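Local coordinates for protein phosphodiesterase (Candida albicans, PDB 6CPU) that is a largely helical metalloprotein of the phosphodiesterase family, holding a zinc and a magnesium ion side by side, at residues T266-N271 / H349-G355; I533-E538 / I558-K562; R207-L211 / D229-C233. All blocks are in the same frame, centred on the assembly; numbering follows the deposited sequence.

Coming from the N terminus, the chain first meets interaction 3, where the contact between helices 205-216 and 227-242 closes the short connection between them. Interaction 1 follows: the loop after helix 253-264 meets the loop after helix 336-348, closing a much longer excursion that includes helix 276-292, and it carries two of the zinc ligands. Interaction 2 comes last, joining helices 525-547 and 552-569 at the C-terminal end. The three closures run in series, with none nested in or crossing another. Interaction 1 lies near the geometric centre of the molecule; its centre is about 21 Å from that of interaction 3 and about 27 Å from that of interaction 2.

Interaction 1: residues T266-N271 / H349-G355. With ZN (zinc ion), chain B; MG (magnesium ion), chain C.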
# COMPACT_ATOMS: atom_id res chain seq x y z
N THR A 266 -0.77 -3.02 6.35
CA THR A 266 -1.69 -1.90 6.40
C THR A 266 -2.52 -1.76 5.13
O THR A 266 -3.43 -0.94 5.10
CB THR A 266 -0.99 -0.56 6.66
OG1 THR A 266 -0.19 -0.20 5.54
CG2 THR A 266 -0.13 -0.64 7.92
N TYR A 267 -2.19 -2.53 4.09
CA TYR A 267 -2.95 -2.52 2.84
C TYR A 267 -3.97 -3.64 2.85
O TYR A 267 -3.71 -4.71 3.39
CB TYR A 267 -1.99 -2.63 1.63
CG TYR A 267 -1.33 -1.31 1.30
CD1 TYR A 267 -0.06 -1.00 1.78
CD2 TYR A 267 -1.98 -0.37 0.52
CE1 TYR A 267 0.53 0.22 1.50
CE2 TYR A 267 -1.39 0.86 0.24
CZ TYR A 267 -0.14 1.15 0.72
OH TYR A 267 0.43 2.39 0.42
N LYS A 268 -5.15 -3.39 2.30
CA LYS A 268 -6.21 -4.41 2.29
C LYS A 268 -6.09 -5.32 1.06
O LYS A 268 -6.30 -4.87 -0.07
CB LYS A 268 -7.57 -3.72 2.33
CG LYS A 268 -7.74 -2.96 3.63
CD LYS A 268 -8.99 -2.12 3.65
CE LYS A 268 -9.42 -1.76 5.06
NZ LYS A 268 -8.30 -1.46 5.97
N ASN A 269 -5.78 -6.60 1.30
CA ASN A 269 -5.42 -7.52 0.22
C ASN A 269 -6.55 -7.80 -0.74
O ASN A 269 -6.30 -8.12 -1.89
CB ASN A 269 -5.00 -8.87 0.77
CG ASN A 269 -3.74 -8.78 1.55
OD1 ASN A 269 -3.71 -8.16 2.62
ND2 ASN A 269 -2.68 -9.37 1.02
N GLY A 270 -7.77 -7.73 -0.24
CA GLY A 270 -8.95 -7.94 -1.09
C GLY A 270 -9.38 -6.75 -1.92
O GLY A 270 -10.36 -6.85 -2.67
N ASN A 271 -8.72 -5.60 -1.78
CA ASN A 271 -9.03 -4.47 -2.65
C ASN A 271 -8.56 -4.86 -4.05
O ASN A 271 -7.41 -5.27 -4.22
CB ASN A 271 -8.33 -3.18 -2.24
CG ASN A 271 -8.92 -2.54 -0.97
OD1 ASN A 271 -9.87 -3.03 -0.36
ND2 ASN A 271 -8.34 -1.44 -0.60
N HIS A 349 1.52 5.82 0.36
CA HIS A 349 0.57 6.86 -0.04
C HIS A 349 -0.91 6.45 -0.01
O HIS A 349 -1.77 7.34 0.02
CB HIS A 349 0.94 7.43 -1.43
CG HIS A 349 0.31 6.69 -2.56
ND1 HIS A 349 0.81 5.49 -3.02
CD2 HIS A 349 -0.79 6.95 -3.30
CE1 HIS A 349 0.04 5.04 -4.00
NE2 HIS A 349 -0.93 5.91 -4.19
N ASP A 350 -1.20 5.15 -0.02
CA ASP A 350 -2.57 4.66 0.06
C ASP A 350 -2.80 3.76 1.28
O ASP A 350 -3.74 2.97 1.28
CB ASP A 350 -2.95 3.91 -1.24
CG ASP A 350 -3.49 4.84 -2.34
OD1 ASP A 350 -4.07 5.88 -2.00
OD2 ASP A 350 -3.37 4.50 -3.55
N VAL A 351 -1.95 3.83 2.31
CA VAL A 351 -2.10 2.92 3.46
C VAL A 351 -3.52 2.93 4.03
O VAL A 351 -4.12 3.98 4.25
CB VAL A 351 -1.08 3.13 4.61
CG1 VAL A 351 0.32 2.73 4.19
CG2 VAL A 351 -1.12 4.55 5.13
N GLY A 352 -4.06 1.74 4.24
CA GLY A 352 -5.36 1.60 4.91
C GLY A 352 -6.53 1.86 3.99
O GLY A 352 -7.64 1.96 4.44
N HIS A 353 -6.28 1.99 2.69
CA HIS A 353 -7.33 2.37 1.74
C HIS A 353 -8.43 1.32 1.80
O HIS A 353 -8.13 0.14 1.72
CB HIS A 353 -6.73 2.49 0.34
CG HIS A 353 -7.59 3.21 -0.66
ND1 HIS A 353 -8.80 2.72 -1.07
CD2 HIS A 353 -7.38 4.34 -1.37
CE1 HIS A 353 -9.32 3.53 -1.97
NE2 HIS A 353 -8.48 4.52 -2.18
N PRO A 354 -9.70 1.72 1.99
CA PRO A 354 -10.79 0.77 2.20
C PRO A 354 -11.47 0.27 0.91
O PRO A 354 -12.40 -0.52 0.97
CB PRO A 354 -11.80 1.60 3.00
CG PRO A 354 -11.64 2.95 2.43
CD PRO A 354 -10.17 3.11 2.17
N GLY A 355 -10.99 0.73 -0.23
CA GLY A 355 -11.49 0.29 -1.53
C GLY A 355 -12.63 1.16 -2.06
O GLY A 355 -13.38 0.72 -2.93
ZN ZN B . -2.79 5.55 -5.24
MG MG C . -4.90 7.61 -2.98
O HOH W 1 -5.52 -0.84 1.11
O HOH W 2 -7.85 1.22 7.13
O HOH W 3 -4.72 5.38 -6.31
O HOH W 4 -3.59 7.43 -4.52
O HOH W 5 -5.49 9.53 -3.85
O HOH W 6 -6.58 7.71 -1.57
O HOH W 7 -6.26 6.63 -4.07
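Y267 and N271 make the side-chain hydrogen bonds between the two loops. The phenol OH of Y267 accepts from D350 N at 3.2 Å (N-H...O 150°) and is also hydrogen-bonded to L347 O, tying the tyrosine to the end of helix 336-348. N271 ND2 donates to H353 O at 2.8 Å; the bond lies in the asparagine's amide plane but arrives from above the carbonyl plane, while OD1 is held by R127. A weak backbone bond runs from G352 N to T266 O, 2.9 Å long and bent to 124°. Two waters add bridges, K268 N to H353 O and K268 NZ to G352 O.

H349 and D350 are the consecutive His-Asp pair that gives the HD superfamily its name. H349 NE2 binds the zinc ion at 2.2 Å. The D350 carboxylate straddles both metals, OD2 on the zinc ion at 2.1 Å and OD1 on the magnesium ion at 2.2 Å; H278 and D462 are further zinc ligands, and one water bridges the ions. Through D350 N, the Y267 hydroxyl holds the backbone of a metal ligand from the second shell.

With CG beside the backbone N (chi1 -79°), the Y267 ring lies alongside D350 and V351. V351 CA sits over one ring face, toward its rim, 4.1 Å from the centroid as a CH-pi contact, and D350 CB meets the ring at its edge.

Interaction 2: residues I533-E538 / I558-K562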
# COMPACT_ATOMS: atom_id res chain seq x y z
N ILE A 533 -7.35 9.89 -20.00
CA ILE A 533 -6.20 10.49 -20.69
C ILE A 533 -6.49 11.93 -21.12
O ILE A 533 -5.66 12.82 -20.91
CB ILE A 533 -5.78 9.65 -21.92
CG1 ILE A 533 -5.15 8.33 -21.45
CG2 ILE A 533 -4.79 10.42 -22.79
CD1 ILE A 533 -5.15 7.25 -22.50
N ASN A 534 -7.66 12.17 -21.71
CA ASN A 534 -8.04 13.51 -22.14
C ASN A 534 -8.22 14.47 -20.97
O ASN A 534 -7.64 15.56 -20.96
CB ASN A 534 -9.31 13.48 -23.01
CG ASN A 534 -9.04 12.98 -24.42
OD1 ASN A 534 -7.97 13.22 -24.98
ND2 ASN A 534 -10.02 12.30 -25.01
N LEU A 535 -9.01 14.06 -19.99
CA LEU A 535 -9.38 14.96 -18.90
C LEU A 535 -8.32 15.13 -17.81
O LEU A 535 -8.36 16.13 -17.10
CB LEU A 535 -10.72 14.52 -18.30
CG LEU A 535 -11.90 14.72 -19.27
CD1 LEU A 535 -13.04 13.75 -19.00
CD2 LEU A 535 -12.40 16.16 -19.23
N PHE A 536 -7.38 14.19 -17.68
CA PHE A 536 -6.32 14.30 -16.65
C PHE A 536 -4.88 14.04 -17.11
O PHE A 536 -4.02 14.91 -16.94
CB PHE A 536 -6.64 13.38 -15.45
CG PHE A 536 -7.94 13.71 -14.76
CD1 PHE A 536 -8.11 14.93 -14.13
CD2 PHE A 536 -8.98 12.79 -14.73
CE1 PHE A 536 -9.30 15.23 -13.49
CE2 PHE A 536 -10.18 13.09 -14.09
CZ PHE A 536 -10.34 14.31 -13.47
N ALA A 537 -4.60 12.86 -17.66
CA ALA A 537 -3.22 12.39 -17.82
C ALA A 537 -2.41 13.18 -18.85
O ALA A 537 -1.31 13.66 -18.54
CB ALA A 537 -3.20 10.91 -18.16
N GLU A 538 -2.94 13.28 -20.06
CA GLU A 538 -2.24 13.95 -21.16
C GLU A 538 -1.68 15.29 -20.70
O GLU A 538 -0.50 15.55 -20.86
CB GLU A 538 -3.17 14.14 -22.37
CG GLU A 538 -2.45 14.59 -23.63
CD GLU A 538 -3.19 14.22 -24.91
OE1 GLU A 538 -4.41 13.97 -24.85
OE2 GLU A 538 -2.54 14.17 -25.97
N ILE A 558 1.56 7.38 -23.56
CA ILE A 558 0.16 7.81 -23.46
C ILE A 558 -0.46 7.95 -24.86
O ILE A 558 -1.56 7.44 -25.11
CB ILE A 558 0.00 9.15 -22.71
CG1 ILE A 558 0.33 8.97 -21.23
CG2 ILE A 558 -1.43 9.67 -22.85
CD1 ILE A 558 0.68 10.27 -20.53
N MET A 559 0.25 8.62 -25.76
CA MET A 559 -0.24 8.80 -27.13
C MET A 559 -0.42 7.46 -27.84
O MET A 559 -1.49 7.19 -28.39
CB MET A 559 0.69 9.72 -27.93
CG MET A 559 0.09 10.21 -29.24
SD MET A 559 -1.29 11.35 -29.01
CE MET A 559 -0.41 12.89 -28.75
N GLU A 560 0.61 6.61 -27.81
CA GLU A 560 0.53 5.27 -28.40
C GLU A 560 -0.68 4.49 -27.88
O GLU A 560 -1.44 3.91 -28.66
CB GLU A 560 1.81 4.48 -28.14
CG GLU A 560 3.03 4.97 -28.91
CD GLU A 560 4.25 4.10 -28.70
OE1 GLU A 560 4.16 2.87 -28.91
OE2 GLU A 560 5.32 4.65 -28.33
N ASN A 561 -0.86 4.49 -26.56
CA ASN A 561 -2.02 3.85 -25.96
C ASN A 561 -3.33 4.52 -26.39
O ASN A 561 -4.31 3.83 -26.68
CB ASN A 561 -1.92 3.85 -24.42
CG ASN A 561 -0.84 2.91 -23.90
OD1 ASN A 561 -0.49 1.93 -24.56
ND2 ASN A 561 -0.34 3.19 -22.70
N LYS A 562 -3.34 5.85 -26.42
CA LYS A 562 -4.54 6.60 -26.82
C LYS A 562 -4.98 6.25 -28.24
O LYS A 562 -6.16 6.00 -28.48
CB LYS A 562 -4.28 8.11 -26.72
CG LYS A 562 -5.51 8.98 -26.89
CD LYS A 562 -5.17 10.45 -26.70
CE LYS A 562 -6.36 11.34 -27.01
NZ LYS A 562 -6.03 12.78 -26.82
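This is an antiparallel helix-to-helix contact near the C terminus, between helices 525-547 and 552-569, with an apolar pair of isoleucines beside a polar cluster of N534, E538 and K562. The short segments run at 161° to each other, their axes 11.9 Å apart at closest approach. That spacing is filled from both sides by I533 and I558, whose side chains lie alongside each other, pointing opposite ways. I533 CG2 and I558 CG2 are pressed to 3.4 Å, a close fit for two methyls.

K562, one turn beyond I558, spans the gap with its chain fully stretched: CG stands anti to the backbone N (chi1 -171°) and every later torsion is also extended. On the way its CD passes I533 CG2 at 3.9 Å, and its NZ ends between two acceptors one turn apart on the other helix. N534 OD1 takes the ammonium at 2.7 Å from K562 NZ, in the carbonyl plane. E538 OE1 receives it at 2.8 Å from K562 NZ on the syn lone pair, a salt bridge in which the lysine comes in square to the glutamate. M559, bent at its second and third torsions, brings its CE to 3.7 Å from E538 OE2.

Helix 525-547 widens to a pi turn within 533-538, E538 N bonding to I533 O. I533 and A537 also touch V466, a few residues past the zinc ligand D462. Two successive helices packed antiparallel in this way form a helical hairpin, which here closes the phosphodiesterase helical fold at its C-terminal end.

Interaction 3: residues R207-L211 / D229-C233; sequences RLSQL and DLVYC
R207 NH2 donates to D229 OD2 at 2.7 Å along a nearly straight line. Its neighbour NE reaches D229 OD1 at 3.1 Å, so the guanidinium grips the carboxylate side-on, one nitrogen to each oxygen. The two planes are nevertheless 66° apart, and both oxygens are met from above the carboxylate plane. The third nitrogen, NH1, donates to Q210 OE1 at 2.9 Å, which limits rotation of the guanidinium, while L211 CD2 lies over the centre of one of its faces.

Beside the salt bridge the contact is apolar. L208 sets CD2 on the Y232 ring normal, 3.5 Å from the centroid, a CH-pi contact over the ring centre. The ring is placed by CG lying opposite the backbone N (chi1 -164°), and its hydroxyl is hydrogen-bonded to T318 O. L211 packs against one turn of the other helix, CD1 3.6 Å from D229 O and near Y232 CB, CD2 4.1 Å from C233 SG.

Contacts come from R207, L208 and L211 on one helix and D229, Y232 and C233 on the other, one face of each. With the segment axes 10.1 Å apart and crossing at -60°, they join consecutive helices, 205-216 and 227-242, of the largely helical fold.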
# COMPACT_ATOMS: atom_id res chain seq x y z
N ARG A 207 14.78 -16.48 -8.28
CA ARG A 207 13.63 -15.57 -8.09
C ARG A 207 14.07 -14.16 -7.72
O ARG A 207 13.58 -13.20 -8.30
CB ARG A 207 12.63 -16.09 -7.05
CG ARG A 207 11.27 -15.37 -7.07
CD ARG A 207 10.67 -15.36 -8.47
NE ARG A 207 9.38 -14.68 -8.56
CZ ARG A 207 8.87 -14.19 -9.69
NH1 ARG A 207 9.53 -14.30 -10.84
NH2 ARG A 207 7.68 -13.58 -9.68
N LEU A 208 14.97 -14.03 -6.75
CA LEU A 208 15.43 -12.71 -6.33
C LEU A 208 16.08 -11.95 -7.48
O LEU A 208 15.90 -10.72 -7.62
CB LEU A 208 16.38 -12.80 -5.12
CG LEU A 208 15.81 -13.48 -3.88
CD1 LEU A 208 16.80 -13.38 -2.73
CD2 LEU A 208 14.44 -12.95 -3.47
N SER A 209 16.84 -12.66 -8.32
CA SER A 209 17.43 -12.06 -9.51
C SER A 209 16.34 -11.62 -10.50
O SER A 209 16.42 -10.53 -11.03
CB SER A 209 18.42 -13.01 -10.19
OG SER A 209 18.96 -12.39 -11.35
N GLN A 210 15.33 -12.45 -10.71
CA GLN A 210 14.23 -12.09 -11.60
C GLN A 210 13.55 -10.80 -11.14
O GLN A 210 13.18 -9.96 -11.95
CB GLN A 210 13.20 -13.21 -11.70
CG GLN A 210 13.70 -14.42 -12.46
CD GLN A 210 12.74 -15.59 -12.43
OE1 GLN A 210 11.95 -15.75 -11.50
NE2 GLN A 210 12.81 -16.42 -13.46
N LEU A 211 13.40 -10.65 -9.82
CA LEU A 211 12.75 -9.46 -9.28
C LEU A 211 13.59 -8.20 -9.50
O LEU A 211 13.03 -7.13 -9.74
CB LEU A 211 12.39 -9.66 -7.79
CG LEU A 211 11.36 -10.78 -7.56
CD1 LEU A 211 11.06 -10.96 -6.07
CD2 LEU A 211 10.06 -10.59 -8.34
N ASP A 229 6.67 -11.63 -3.52
CA ASP A 229 7.60 -11.03 -4.48
C ASP A 229 7.64 -9.51 -4.29
O ASP A 229 8.69 -8.89 -4.36
CB ASP A 229 7.16 -11.26 -5.93
CG ASP A 229 7.25 -12.70 -6.40
OD1 ASP A 229 8.13 -13.48 -5.96
OD2 ASP A 229 6.42 -13.03 -7.30
N LEU A 230 6.46 -8.92 -4.11
CA LEU A 230 6.34 -7.47 -4.01
C LEU A 230 7.08 -6.90 -2.80
O LEU A 230 7.67 -5.81 -2.87
CB LEU A 230 4.87 -7.05 -4.02
CG LEU A 230 4.21 -7.24 -5.40
CD1 LEU A 230 2.69 -7.31 -5.28
CD2 LEU A 230 4.64 -6.16 -6.39
N VAL A 231 7.07 -7.63 -1.70
CA VAL A 231 7.85 -7.25 -0.52
C VAL A 231 9.32 -7.13 -0.90
O VAL A 231 10.00 -6.13 -0.56
CB VAL A 231 7.69 -8.29 0.62
CG1 VAL A 231 8.73 -8.08 1.73
CG2 VAL A 231 6.28 -8.21 1.19
N TYR A 232 9.83 -8.13 -1.61
CA TYR A 232 11.24 -8.10 -2.00
C TYR A 232 11.54 -6.96 -2.98
O TYR A 232 12.58 -6.34 -2.89
CB TYR A 232 11.70 -9.42 -2.59
CG TYR A 232 13.21 -9.52 -2.61
CD1 TYR A 232 13.93 -9.26 -3.78
CD2 TYR A 232 13.92 -9.84 -1.46
CE1 TYR A 232 15.32 -9.33 -3.80
CE2 TYR A 232 15.30 -9.93 -1.47
CZ TYR A 232 16.00 -9.67 -2.65
OH TYR A 232 17.39 -9.75 -2.66
N CYS A 233 10.62 -6.70 -3.91
CA CYS A 233 10.75 -5.55 -4.79
C CYS A 233 10.91 -4.23 -4.03
O CYS A 233 11.75 -3.40 -4.38
CB CYS A 233 9.57 -5.44 -5.75
SG CYS A 233 9.47 -6.77 -6.98